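Local coordinates for protein lactaldehyde dehydrogenase (Escherichia coli, PDB 2IMP) that oxidises L-lactaldehyde irreversibly to L-lactate with NAD(+), and also acts on glycolaldehyde, serving L-fucose and L-rhamnose degradation as a homotetramer, at residues A[434-437]-A[438-441]. Numbering follows the deposited sequence.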
loop_
_atom_site.group_PDB
_atom_site.type_symbol
_atom_site.label_atom_id
_atom_site.label_comp_id
_atom_site.label_asym_id
_atom_site.label_seq_id
_atom_site.Cartn_x
_atom_site.Cartn_y
_atom_site.Cartn_z
ATOM N N GLU A 434 -6.438 14.159 14.775
ATOM C CA GLU A 434 -5.338 15.040 14.414
ATOM C C GLU A 434 -4.631 15.691 15.619
ATOM O O GLU A 434 -5.272 16.095 16.595
ATOM C CB GLU A 434 -5.825 16.168 13.495
ATOM C CG GLU A 434 -6.513 15.723 12.220
ATOM C CD GLU A 434 -7.047 16.900 11.418
ATOM O OE1 GLU A 434 -7.467 17.900 12.041
ATOM O OE2 GLU A 434 -7.059 16.816 10.174
ATOM N N THR A 435 -3.310 15.779 15.532
ATOM C CA THR A 435 -2.516 16.412 16.570
ATOM C C THR A 435 -1.440 17.342 15.986
ATOM O O THR A 435 -0.515 16.886 15.309
ATOM C CB THR A 435 -1.807 15.378 17.479
ATOM O OG1 THR A 435 -2.780 14.581 18.162
ATOM C CG2 THR A 435 -0.947 16.094 18.520
ATOM N N TYR A 436 -1.586 18.636 16.236
ATOM C CA TYR A 436 -0.622 19.610 15.749
ATOM C C TYR A 436 0.454 19.961 16.781
ATOM O O TYR A 436 0.145 20.326 17.914
ATOM C CB TYR A 436 -1.326 20.893 15.310
ATOM C CG TYR A 436 -2.249 20.704 14.139
ATOM C CD1 TYR A 436 -3.561 20.277 14.325
ATOM C CD2 TYR A 436 -1.804 20.925 12.837
ATOM C CE1 TYR A 436 -4.412 20.077 13.242
ATOM C CE2 TYR A 436 -2.643 20.728 11.746
ATOM C CZ TYR A 436 -3.945 20.302 11.956
ATOM O OH TYR A 436 -4.780 20.102 10.882
ATOM N N ILE A 437 1.710 19.834 16.375
ATOM C CA ILE A 437 2.821 20.137 17.255
ATOM C C ILE A 437 3.606 21.413 16.861
ATOM O O ILE A 437 4.173 21.497 15.766
ATOM C CB ILE A 437 3.788 18.943 17.325
ATOM C CG1 ILE A 437 3.022 17.699 17.791
ATOM C CG2 ILE A 437 4.937 19.251 18.286
ATOM C CD1 ILE A 437 3.874 16.456 17.885
ATOM N N ASN A 438 3.613 22.384 17.770
ATOM C CA ASN A 438 4.302 23.654 17.569
ATOM C C ASN A 438 3.973 24.400 16.254
ATOM O O ASN A 438 4.864 24.861 15.542
ATOM C CB ASN A 438 5.816 23.459 17.691
ATOM C CG ASN A 438 6.237 23.060 19.096
ATOM O OD1 ASN A 438 5.666 23.525 20.082
ATOM N ND2 ASN A 438 7.247 22.205 19.191
ATOM N N ARG A 439 2.681 24.500 15.968
ATOM C CA ARG A 439 2.153 25.197 14.800
ATOM C C ARG A 439 0.627 25.363 14.892
ATOM O O ARG A 439 -0.003 24.762 15.760
ATOM C CB ARG A 439 2.505 24.459 13.501
ATOM C CG ARG A 439 2.002 23.027 13.426
ATOM C CD ARG A 439 1.717 22.603 11.978
ATOM N NE ARG A 439 0.491 23.214 11.466
ATOM C CZ ARG A 439 -0.051 22.953 10.276
ATOM N NH1 ARG A 439 0.521 22.084 9.448
ATOM N NH2 ARG A 439 -1.178 23.562 9.916
ATOM N N GLU A 440 0.044 26.168 14.011
ATOM C CA GLU A 440 -1.395 26.376 14.051
ATOM C C GLU A 440 -2.224 25.238 13.404
ATOM O O GLU A 440 -1.706 24.465 12.598
ATOM C CB GLU A 440 -1.750 27.727 13.412
ATOM C CG GLU A 440 -1.739 27.781 11.891
ATOM C CD GLU A 440 -0.378 27.511 11.284
ATOM O OE1 GLU A 440 0.652 27.806 11.929
ATOM O OE2 GLU A 440 -0.343 27.017 10.142
ATOM N N ASN A 441 -3.499 25.148 13.772
ATOM C CA ASN A 441 -4.373 24.107 13.244
ATOM C C ASN A 441 -4.948 24.371 11.829
ATOM O O ASN A 441 -5.669 25.347 11.613
ATOM C CB ASN A 441 -5.545 23.856 14.202
ATOM C CG ASN A 441 -5.098 23.619 15.631
ATOM O OD1 ASN A 441 -4.120 22.922 15.880
ATOM N ND2 ASN A 441 -5.830 24.191 16.581
#
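Tyr436 holds its ring carbon CG anti to its own carbonyl carbon (chi1 -64°), which lays the ring against the returning 439-441 segment, and Arg439, bent at chi3 (-74°), brings its guanidinium obliquely against CD2 and CE2 of that ring, with Arg439 CD in plane at the ring edge. The contact is a reversal of the chain just after strand 434-437 in the aldehyde dehydrogenase fold, where Asn438 takes a left-handed conformation and the chain folds back past Tyr436 toward the substrate pocket. Tyr436 CD2 sits over one guanidinium face, 3.5 Å from Arg439 NE, with the two planes 59° apart, an inclined contact rather than a stack. The guanidinium is held by the backbone: Arg439 NE and NH2 converge side-on on Glu440 O, at 2.8 and 2.9 Å respectively. NH1 reaches across the interface to Glu134 of the second subunit, while Glu440 pairs with Arg131 of that same subunit. Were Arg439 replaced by an alanine, Glu440 O would probably lose both side-chain donors, the CD2 and CE2 side of the tyrosine its cover, and Glu134 of the second subunit a salt-bridge partner. Strand 434-437 continues the sheet into that subunit, whose Tyr476 stacks with Tyr436. The Tyr436 side chain also touches Glu443, a lactate-binding residue. Asn441 covers one ring face with its backbone, in a CH-pi contact that puts CA 3.8 Å from the Tyr436 ring centroid, almost exactly on the normal.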